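Local coordinates for protein heavy metal cation tricomponent efflux pump ZneA(CzcA-like) (Cupriavidus metallidurans, PDB 4K0J) that is a zinc(II)/proton antiporter of the resistance-nodulation-cell division superfamily, the inner-membrane pump of a heavy-metal efflux system in Cupriavidus metallidurans, at residues V49-N54 with G89-T94; A57-E62 with T797-E802. All coordinates share one frame; numbering follows the deposited sequence.

Contact 1 (V49-N54 with G89-T94); sequences VVTQVN and GLSLIT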
loop_
_atom_site.group_PDB
_atom_site.type_symbol
_atom_site.label_atom_id
_atom_site.label_comp_id
_atom_site.label_asym_id
_atom_site.label_seq_id
_atom_site.Cartn_x
_atom_site.Cartn_y
_atom_site.Cartn_z
ATOM N N VAL C 49 7.549 15.542 -11.751
ATOM C CA VAL C 49 7.905 16.422 -10.640
ATOM C C VAL C 49 8.204 17.843 -11.117
ATOM O O VAL C 49 8.931 18.049 -12.088
ATOM C CB VAL C 49 9.094 15.864 -9.808
ATOM C CG1 VAL C 49 10.116 15.192 -10.700
ATOM C CG2 VAL C 49 9.752 16.967 -8.984
ATOM N N VAL C 50 7.625 18.819 -10.426
ATOM C CA VAL C 50 7.745 20.208 -10.822
ATOM C C VAL C 50 8.572 20.991 -9.811
ATOM O O VAL C 50 8.135 21.223 -8.681
ATOM C CB VAL C 50 6.361 20.868 -10.943
ATOM C CG1 VAL C 50 6.452 22.153 -11.744
ATOM C CG2 VAL C 50 5.378 19.909 -11.586
ATOM N N THR C 51 9.777 21.382 -10.219
ATOM C CA THR C 51 10.588 22.291 -9.423
ATOM C C THR C 51 10.459 23.673 -10.038
ATOM O O THR C 51 11.156 23.998 -10.998
ATOM C CB THR C 51 12.077 21.887 -9.407
ATOM O OG1 THR C 51 12.205 20.491 -9.109
ATOM C CG2 THR C 51 12.823 22.687 -8.356
ATOM N N GLN C 52 9.556 24.481 -9.491
ATOM C CA GLN C 52 9.271 25.799 -10.048
ATOM C C GLN C 52 9.990 26.926 -9.316
ATOM O O GLN C 52 9.804 27.116 -8.118
ATOM C CB GLN C 52 7.766 26.065 -10.044
ATOM C CG GLN C 52 7.401 27.521 -10.265
ATOM C CD GLN C 52 5.910 27.735 -10.424
ATOM O OE1 GLN C 52 5.156 26.789 -10.646
ATOM N NE2 GLN C 52 5.477 28.984 -10.312
ATOM N N VAL C 53 10.809 27.674 -10.049
ATOM C CA VAL C 53 11.455 28.867 -9.506
ATOM C C VAL C 53 10.989 30.118 -10.262
ATOM O O VAL C 53 11.408 30.366 -11.393
ATOM C CB VAL C 53 12.993 28.768 -9.558
ATOM C CG1 VAL C 53 13.601 29.827 -8.674
ATOM C CG2 VAL C 53 13.463 27.387 -9.118
ATOM N N ASN C 54 10.121 30.900 -9.627
ATOM C CA ASN C 54 9.451 32.023 -10.284
ATOM C C ASN C 54 10.388 33.127 -10.778
ATOM O O ASN C 54 11.206 33.645 -10.020
ATOM C CB ASN C 54 8.395 32.632 -9.354
ATOM C CG ASN C 54 7.523 31.581 -8.686
ATOM O OD1 ASN C 54 6.625 31.013 -9.309
ATOM N ND2 ASN C 54 7.779 31.327 -7.405
ATOM N N GLY C 89 11.546 29.718 -15.556
ATOM C CA GLY C 89 10.415 29.370 -14.727
ATOM C C GLY C 89 10.607 28.089 -13.939
ATOM O O GLY C 89 10.272 28.047 -12.754
ATOM N N LEU C 90 11.155 27.048 -14.569
ATOM C CA LEU C 90 11.108 25.732 -13.937
ATOM C C LEU C 90 11.985 24.612 -14.496
ATOM O O LEU C 90 12.580 24.707 -15.567
ATOM C CB LEU C 90 9.665 25.220 -13.924
ATOM C CG LEU C 90 9.205 24.544 -15.213
ATOM C CD1 LEU C 90 7.910 23.813 -14.978
ATOM C CD2 LEU C 90 9.033 25.547 -16.330
ATOM N N SER C 91 12.027 23.535 -13.719
ATOM C CA SER C 91 12.558 22.249 -14.136
ATOM C C SER C 91 11.479 21.205 -13.904
ATOM O O SER C 91 11.129 20.923 -12.757
ATOM C CB SER C 91 13.764 21.876 -13.290
ATOM O OG SER C 91 13.817 20.472 -13.114
ATOM N N LEU C 92 10.941 20.643 -14.981
ATOM C CA LEU C 92 9.928 19.599 -14.839
ATOM C C LEU C 92 10.433 18.255 -15.355
ATOM O O LEU C 92 10.881 18.133 -16.499
ATOM C CB LEU C 92 8.587 19.997 -15.476
ATOM C CG LEU C 92 8.389 20.105 -16.985
ATOM C CD1 LEU C 92 6.915 20.170 -17.301
ATOM C CD2 LEU C 92 9.080 21.331 -17.514
ATOM N N ILE C 93 10.371 17.248 -14.491
ATOM C CA ILE C 93 10.922 15.941 -14.816
ATOM C C ILE C 93 9.822 14.911 -14.971
ATOM O O ILE C 93 9.058 14.677 -14.043
ATOM C CB ILE C 93 11.894 15.468 -13.726
ATOM C CG1 ILE C 93 13.164 16.326 -13.734
ATOM C CG2 ILE C 93 12.215 13.996 -13.900
ATOM C CD1 ILE C 93 14.145 15.982 -12.637
ATOM N N THR C 94 9.735 14.302 -16.149
ATOM C CA THR C 94 8.716 13.295 -16.408
ATOM C C THR C 94 9.278 11.894 -16.192
ATOM O O THR C 94 10.353 11.571 -16.692
ATOM C CB THR C 94 8.151 13.416 -17.840
ATOM O OG1 THR C 94 7.437 14.650 -17.970
ATOM C CG2 THR C 94 7.205 12.270 -18.145
#
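Val49 and Ile93 lie side by side on one face of an antiparallel strand pair, their side chains pointing the same way. CG1 of Val49 sits between its own backbone N and carbonyl carbon (chi1 37°), which sets this methyl against Ile93 CB at 3.5 Å; CG2 of Ile93 is a little farther from the same methyl. Thr51 and Ser91 form the next pair on this face and meet near the backbone, CB to CB at 4.2 Å. Ser91 OG turns to Thr66 OG1, with which it is hydrogen-bonded. On the reverse face Val50 and Leu90 belong to neighbouring pairs and cross obliquely, CG1 of Val50 reaching CD1 of Leu90 at 3.9 Å, while Gln52 lies opposite Leu90 with backbone and CB near its CB. Between the two layers of side chains, two hydrogen-bonded pairs alternate with two non-hydrogen-bonded ones. Val49 and Ile93 exchange both N-H...O bonds, as do Thr51 and Ser91, with Thr51 N to Ser91 O at 2.9 Å. A further bond runs from Val53 N to Gly89 O, more bent than the others (133° at the hydrogen). In the turn leading into strand 90-97, Gly89 has backbone angles (phi 102°) at which a CB would be jammed against the carbonyl O of the preceding residue, which calls for glycine. The face bearing Val49, Thr51, Ser91 and Ile93 packs under helix 62-73 through Ile65, Leu69 and Ile73. Strand 46-52 is flanked by the short strand 126-127, strand 90-97 by its hairpin partner 79-87.

Contact 2 (A57-E62 with T797-E802); sequences AAEEVE and TTITRE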
loop_
_atom_site.group_PDB
_atom_site.type_symbol
_atom_site.label_atom_id
_atom_site.label_comp_id
_atom_site.label_asym_id
_atom_site.label_seq_id
_atom_site.Cartn_x
_atom_site.Cartn_y
_atom_site.Cartn_z
ATOM N N ALA C 57 15.605 32.476 -14.989
ATOM C CA ALA C 57 15.862 32.009 -16.354
ATOM C C ALA C 57 16.334 30.545 -16.467
ATOM O O ALA C 57 16.309 29.789 -15.490
ATOM C CB ALA C 57 16.827 32.941 -17.056
ATOM N N ALA C 58 16.798 30.177 -17.662
ATOM C CA ALA C 58 16.863 28.776 -18.100
ATOM C C ALA C 58 18.206 28.040 -17.991
ATOM O O ALA C 58 18.459 27.099 -18.746
ATOM C CB ALA C 58 16.351 28.676 -19.534
ATOM N N GLU C 59 19.062 28.437 -17.061
ATOM C CA GLU C 59 20.364 27.787 -16.956
ATOM C C GLU C 59 20.799 27.707 -15.501
ATOM O O GLU C 59 21.662 26.902 -15.116
ATOM C CB GLU C 59 21.402 28.532 -17.798
ATOM C CG GLU C 59 22.748 27.835 -17.883
ATOM C CD GLU C 59 22.627 26.387 -18.317
ATOM O OE1 GLU C 59 22.681 26.137 -19.542
ATOM O OE2 GLU C 59 22.481 25.504 -17.437
ATOM N N GLU C 60 20.175 28.562 -14.699
ATOM C CA GLU C 60 20.312 28.516 -13.254
ATOM C C GLU C 60 19.156 27.673 -12.727
ATOM O O GLU C 60 18.714 27.838 -11.591
ATOM C CB GLU C 60 20.266 29.931 -12.674
ATOM C CG GLU C 60 20.225 31.047 -13.729
ATOM C CD GLU C 60 21.567 31.313 -14.390
ATOM O OE1 GLU C 60 21.870 30.669 -15.416
ATOM O OE2 GLU C 60 22.314 32.179 -13.891
ATOM N N VAL C 61 18.690 26.759 -13.580
ATOM C CA VAL C 61 17.516 25.933 -13.325
ATOM C C VAL C 61 17.785 24.482 -13.745
ATOM O O VAL C 61 16.993 23.581 -13.458
ATOM C CB VAL C 61 16.301 26.470 -14.112
ATOM C CG1 VAL C 61 16.361 26.008 -15.572
ATOM C CG2 VAL C 61 14.990 26.046 -13.461
ATOM N N GLU C 62 18.911 24.262 -14.417
ATOM C CA GLU C 62 19.232 22.951 -14.970
ATOM C C GLU C 62 20.579 22.484 -14.469
ATOM O O GLU C 62 20.815 21.284 -14.306
ATOM C CB GLU C 62 19.260 23.010 -16.499
ATOM C CG GLU C 62 19.564 21.679 -17.183
ATOM C CD GLU C 62 20.978 21.606 -17.737
ATOM O OE1 GLU C 62 21.353 20.540 -18.277
ATOM O OE2 GLU C 62 21.710 22.618 -17.640
ATOM N N THR C 797 16.850 28.274 -24.595
ATOM C CA THR C 797 15.479 28.478 -24.142
ATOM C C THR C 797 14.981 27.277 -23.353
ATOM O O THR C 797 14.261 27.428 -22.359
ATOM C CB THR C 797 14.521 28.710 -25.327
ATOM O OG1 THR C 797 15.001 29.788 -26.131
ATOM C CG2 THR C 797 13.140 29.059 -24.831
ATOM N N THR C 798 15.379 26.089 -23.803
ATOM C CA THR C 798 14.896 24.832 -23.244
ATOM C C THR C 798 15.946 23.733 -23.366
ATOM O O THR C 798 16.499 23.515 -24.440
ATOM C CB THR C 798 13.609 24.387 -23.955
ATOM O OG1 THR C 798 12.484 25.036 -23.350
ATOM C CG2 THR C 798 13.424 22.892 -23.852
ATOM N N ILE C 799 16.224 23.048 -22.259
ATOM C CA ILE C 799 17.177 21.940 -22.255
ATOM C C ILE C 799 16.467 20.637 -21.916
ATOM O O ILE C 799 15.943 20.485 -20.815
ATOM C CB ILE C 799 18.295 22.160 -21.227
ATOM C CG1 ILE C 799 18.993 23.499 -21.475
ATOM C CG2 ILE C 799 19.284 21.012 -21.275
ATOM C CD1 ILE C 799 19.723 24.035 -20.265
ATOM N N THR C 800 16.449 19.698 -22.856
ATOM C CA THR C 800 15.746 18.437 -22.642
ATOM C C THR C 800 16.706 17.261 -22.477
ATOM O O THR C 800 17.411 16.887 -23.414
ATOM C CB THR C 800 14.745 18.126 -23.785
ATOM O OG1 THR C 800 15.454 17.830 -24.993
ATOM C CG2 THR C 800 13.822 19.302 -24.031
ATOM N N ARG C 801 16.725 16.676 -21.283
ATOM C CA ARG C 801 17.583 15.525 -21.010
ATOM C C ARG C 801 16.761 14.250 -20.808
ATOM O O ARG C 801 15.881 14.195 -19.946
ATOM C CB ARG C 801 18.478 15.791 -19.795
ATOM C CG ARG C 801 19.967 15.714 -20.098
ATOM C CD ARG C 801 20.818 16.083 -18.891
ATOM N NE ARG C 801 20.818 15.053 -17.853
ATOM C CZ ARG C 801 21.812 14.191 -17.645
ATOM N NH1 ARG C 801 22.899 14.228 -18.407
ATOM N NH2 ARG C 801 21.722 13.293 -16.673
ATOM N N GLU C 802 17.050 13.235 -21.619
ATOM C CA GLU C 802 16.337 11.959 -21.554
ATOM C C GLU C 802 17.302 10.795 -21.409
ATOM O O GLU C 802 18.196 10.623 -22.238
ATOM C CB GLU C 802 15.485 11.750 -22.805
ATOM C CG GLU C 802 15.121 10.296 -23.065
ATOM C CD GLU C 802 14.321 10.118 -24.338
ATOM O OE1 GLU C 802 14.631 9.181 -25.108
ATOM O OE2 GLU C 802 13.385 10.914 -24.568
#
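Ile799 pushes its CD1 methyl into the bend of 57-62, where atoms of Ala58, Glu59 and Glu62 gather round it. Glu62 makes the broadest contact. Its CG is anti to the backbone N (chi1 -179°), and a bend at chi2 (-105°) places CD over the isoleucine; of the carboxylate oxygens, OE2 lies 3.6 Å from Ile799 CD1 and OE1 3.7 Å from Ile799 CG2, one on each branch. The two side chains cross at about a right angle, and the aliphatic CB and CG of Glu62 also rest on CD1. Ala58 O is 3.6 Å from Ile799 CD1, and Glu59, bent at chi2, brings OE1 to 3.7 Å from Ile799 CD1. A second touch lies nearer the start of strand 788-802, where Ala58 CB meets Thr797 O at 3.7 Å. The segments thus meet by van der Waals contact.

Further out, the backbone of Ile799 is hydrogen-bonded to that of Ser86, and Thr797 O accepts a hydrogen bond from Thr87 OG1, fixing the strand beside 79-87. Arg801 NE forms a salt bridge with Glu70 of helix 62-73; Glu62 OE1 is 5.5 Å from that NE, too far for an ion pair, though the positive charge may stabilise the carboxylate at a distance. Glu59 also packs on Arg228 of a neighbouring subunit. The arrangement is consistent with the RND porter domain, where strands 788-802 and 707-714 of the C-terminal half extend the sheet of the first porter subdomain, 788-802 packed against the loop leading into its first helix.

How the contacts relate
From the N terminus the chain passes through helix 13-31, predicted to span the membrane, then strand 46-52 and the bend 57-62 into helix 62-73, returning by the hairpin of strands 79-87 and 90-97. Contact 1 closes the short excursion after strand 46-52, bringing 89-94 beside 49-54. Contact 2 closes a far longer one, since 797-802 returns to 57-62 after more than 700 residues, so the two closures cross. Their centres are about 10 Å apart, and they meet where Val61 packs against Leu90 and Ser91. Both reach one antiparallel sheet: contact 1 joins strands within the N-terminal βαββαβ unit, and contact 2 ties strand 788-802 of the C-terminal half to the loop before helix 62-73.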